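Local coordinates for protein acid phosphatase (PDB 2A6P) that dephosphorylates a broad range of phosphate monoesters, among them fructose 1,6-bisphosphate in gluconeogenesis, with negligible phosphoglycerate mutase activity, at residues Ile61-Pro66 and Val147-His152. Residues are numbered along the deposited sequence; the frame is centred on the assembly and turned at random.
Sequences IVICSP and VLFVSH
Ile63 and Phe149 sit at the middle of two parallel neighbouring strands, 61-64 and 147-151, in the central sheet of the histidine phosphatase fold. Four backbone hydrogen bonds zip the pair together. Leu148 N gives to Ile61 O, and Leu148 O takes Ile63 N at 2.9 Å. Ile63 O then accepts Val150 N, and beyond the end of strand 61-64 Ser65 N still reaches Val150 O, the most bent of the four at 149°.

Followed outward, the Ile63 side chain begins with CB lying 3.9 Å from Phe149 CD1, and CE1 of the same ring is scarcely farther. Ile63 CG1 stands anti to the carbonyl carbon (chi1 -62°), on the side of the backbone N, and Ile63 CD1 ends 4.2 Å from Val147 CG1. That same Ile63 CD1 also sits 4.1 Å from Leu148 O, and the side chain touches Thr85 and Leu88 as well. On that same face Ile61 and Val147 run side by side, their CG2 methyls 3.7 Å apart, and helix 124-141 packs against Ile61, Val147 and Phe149.

The opposite face carries Val62, Leu148, Cys64 and Val150. Val62 divides its two methyls between neighbours, CG2 meeting Leu148 CD2 and CG1 lying 4.0 Å from Val150 CG2, while helix 68-76 meets Cys64.

At their C-terminal ends the strands run into the active site. His152, the N-cap of helix 153-163 and by similarity the transition-state stabiliser, lies beside His18, the inferred phosphohistidine, and near Glu90. Back on the strands, Cys64 SG, anti to its backbone N (chi1 -171°), rests 3.9 Å from Val150 CB.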
ATOM      1  N   ILE A  61       3.713 -16.209  14.187  1.00 24.04           N
ATOM      2  CA  ILE A  61       2.565 -16.731  14.913  1.00 21.99           C
ATOM      3  C   ILE A  61       1.401 -16.423  13.967  1.00 21.03           C
ATOM      4  O   ILE A  61       1.182 -15.266  13.592  1.00 21.40           O
ATOM      5  CB  ILE A  61       2.343 -16.042  16.284  1.00 20.78           C
ATOM      6  CG1 ILE A  61       1.060 -16.595  16.924  1.00 20.43           C
ATOM      7  CG2 ILE A  61       2.287 -14.544  16.118  1.00 18.70           C
ATOM      8  CD1 ILE A  61       0.736 -16.007  18.294  1.00 22.95           C
ATOM      9  N   VAL A  62       0.684 -17.466  13.558  1.00 19.73           N
ATOM     10  CA  VAL A  62      -0.436 -17.325  12.626  1.00 19.32           C
ATOM     11  C   VAL A  62      -1.811 -17.366  13.288  1.00 18.65           C
ATOM     12  O   VAL A  62      -2.184 -18.360  13.926  1.00 18.36           O
ATOM     13  CB  VAL A  62      -0.381 -18.427  11.541  1.00 18.97           C
ATOM     14  CG1 VAL A  62      -1.514 -18.240  10.550  1.00 19.59           C
ATOM     15  CG2 VAL A  62       0.985 -18.399  10.828  1.00 19.33           C
ATOM     16  N   ILE A  63      -2.551 -16.270  13.128  1.00 18.92           N
ATOM     17  CA  ILE A  63      -3.896 -16.121  13.668  1.00 18.74           C
ATOM     18  C   ILE A  63      -4.836 -16.157  12.465  1.00 19.47           C
ATOM     19  O   ILE A  63      -4.608 -15.450  11.475  1.00 19.84           O
ATOM     20  CB  ILE A  63      -4.044 -14.781  14.427  1.00 20.47           C
ATOM     21  CG1 ILE A  63      -3.087 -14.740  15.625  1.00 21.58           C
ATOM     22  CG2 ILE A  63      -5.461 -14.641  14.969  1.00 22.37           C
ATOM     23  CD1 ILE A  63      -1.630 -14.681  15.261  1.00 24.25           C
ATOM     24  N   CYS A  64      -5.895 -16.957  12.550  1.00 18.04           N
ATOM     25  CA  CYS A  64      -6.812 -17.126  11.422  1.00 18.24           C
ATOM     26  C   CYS A  64      -8.298 -16.915  11.736  1.00 18.19           C
ATOM     27  O   CYS A  64      -8.750 -17.199  12.837  1.00 17.79           O
ATOM     28  CB  CYS A  64      -6.611 -18.542  10.838  1.00 17.58           C
ATOM     29  SG  CYS A  64      -7.444 -18.939   9.262  1.00 17.60           S
ATOM     30  N   SER A  65      -9.046 -16.419  10.753  1.00 18.62           N
ATOM     31  CA  SER A  65     -10.483 -16.210  10.910  1.00 18.78           C
ATOM     32  C   SER A  65     -11.160 -17.597  10.916  1.00 18.92           C
ATOM     33  O   SER A  65     -10.716 -18.533  10.223  1.00 18.84           O
ATOM     34  CB  SER A  65     -11.026 -15.373   9.757  1.00 20.13           C
ATOM     35  OG  SER A  65     -12.440 -15.444   9.721  1.00 21.64           O
ATOM     36  N   PRO A  66     -12.248 -17.744  11.680  1.00 16.92           N
ATOM     37  CA  PRO A  66     -12.979 -19.016  11.788  1.00 17.80           C
ATOM     38  C   PRO A  66     -13.663 -19.550  10.533  1.00 17.08           C
ATOM     39  O   PRO A  66     -13.984 -20.733  10.469  1.00 17.25           O
ATOM     40  CB  PRO A  66     -13.994 -18.734  12.901  1.00 19.69           C
ATOM     41  CG  PRO A  66     -13.336 -17.640  13.707  1.00 18.62           C
ATOM     42  CD  PRO A  66     -12.781 -16.758  12.629  1.00 17.49           C
ATOM     43  N   VAL A 147       4.117 -11.499  12.946  1.00 21.84           N
ATOM     44  CA  VAL A 147       2.702 -11.890  13.067  1.00 20.03           C
ATOM     45  C   VAL A 147       1.985 -11.967  11.711  1.00 20.63           C
ATOM     46  O   VAL A 147       2.156 -11.094  10.862  1.00 20.59           O
ATOM     47  CB  VAL A 147       1.927 -10.885  13.978  1.00 18.18           C
ATOM     48  CG1 VAL A 147       0.440 -11.219  13.990  1.00 17.01           C
ATOM     49  CG2 VAL A 147       2.493 -10.927  15.396  1.00 18.16           C
ATOM     50  N   LEU A 148       1.184 -13.016  11.516  1.00 21.29           N
ATOM     51  CA  LEU A 148       0.434 -13.190  10.272  1.00 21.40           C
ATOM     52  C   LEU A 148      -1.065 -13.404  10.502  1.00 21.03           C
ATOM     53  O   LEU A 148      -1.476 -14.363  11.161  1.00 18.82           O
ATOM     54  CB  LEU A 148       0.997 -14.369   9.462  1.00 22.08           C
ATOM     55  CG  LEU A 148       0.190 -14.797   8.222  1.00 24.51           C
ATOM     56  CD1 LEU A 148       0.067 -13.647   7.252  1.00 24.23           C
ATOM     57  CD2 LEU A 148       0.865 -15.971   7.545  1.00 26.03           C
ATOM     58  N   PHE A 149      -1.875 -12.499   9.962  1.00 19.49           N
ATOM     59  CA  PHE A 149      -3.321 -12.607  10.082  1.00 17.28           C
ATOM     60  C   PHE A 149      -3.864 -13.148   8.776  1.00 17.68           C
ATOM     61  O   PHE A 149      -3.568 -12.594   7.710  1.00 18.30           O
ATOM     62  CB  PHE A 149      -3.986 -11.233  10.293  1.00 15.95           C
ATOM     63  CG  PHE A 149      -3.791 -10.624  11.663  1.00 12.13           C
ATOM     64  CD1 PHE A 149      -3.270 -11.359  12.726  1.00 12.13           C
ATOM     65  CD2 PHE A 149      -4.192  -9.307  11.896  1.00 12.00           C
ATOM     66  CE1 PHE A 149      -3.152 -10.788  14.010  1.00 11.23           C
ATOM     67  CE2 PHE A 149      -4.082  -8.729  13.166  1.00 11.69           C
ATOM     68  CZ  PHE A 149      -3.560  -9.472  14.229  1.00 10.40           C
ATOM     69  N   VAL A 150      -4.649 -14.222   8.838  1.00 17.42           N
ATOM     70  CA  VAL A 150      -5.289 -14.752   7.630  1.00 15.40           C
ATOM     71  C   VAL A 150      -6.735 -14.320   7.875  1.00 16.49           C
ATOM     72  O   VAL A 150      -7.411 -14.867   8.749  1.00 14.99           O
ATOM     73  CB  VAL A 150      -5.183 -16.268   7.554  1.00 14.75           C
ATOM     74  CG1 VAL A 150      -5.905 -16.785   6.287  1.00 12.68           C
ATOM     75  CG2 VAL A 150      -3.710 -16.668   7.568  1.00 13.16           C
ATOM     76  N   SER A 151      -7.196 -13.330   7.113  1.00 15.12           N
ATOM     77  CA  SER A 151      -8.520 -12.759   7.338  1.00 13.99           C
ATOM     78  C   SER A 151      -9.307 -12.392   6.070  1.00 13.16           C
ATOM     79  O   SER A 151      -9.192 -13.072   5.047  1.00 12.56           O
ATOM     80  CB  SER A 151      -8.335 -11.538   8.268  1.00 12.59           C
ATOM     81  OG  SER A 151      -9.540 -10.865   8.584  1.00 13.64           O
ATOM     82  N   HIS A 152     -10.108 -11.326   6.146  1.00 13.89           N
ATOM     83  CA  HIS A 152     -10.930 -10.888   5.018  1.00 12.28           C
ATOM     84  C   HIS A 152     -10.628  -9.485   4.471  1.00 12.86           C
ATOM     85  O   HIS A 152      -9.865  -8.723   5.065  1.00 11.15           O
ATOM     86  CB  HIS A 152     -12.411 -10.989   5.396  1.00 12.25           C
ATOM     87  CG  HIS A 152     -12.816 -12.350   5.867  1.00 12.23           C
ATOM     88  ND1 HIS A 152     -12.525 -12.814   7.134  1.00 13.12           N
ATOM     89  CD2 HIS A 152     -13.460 -13.360   5.237  1.00 11.05           C
ATOM     90  CE1 HIS A 152     -12.976 -14.049   7.264  1.00  8.59           C
ATOM     91  NE2 HIS A 152     -13.547 -14.405   6.127  1.00 13.53           N
TER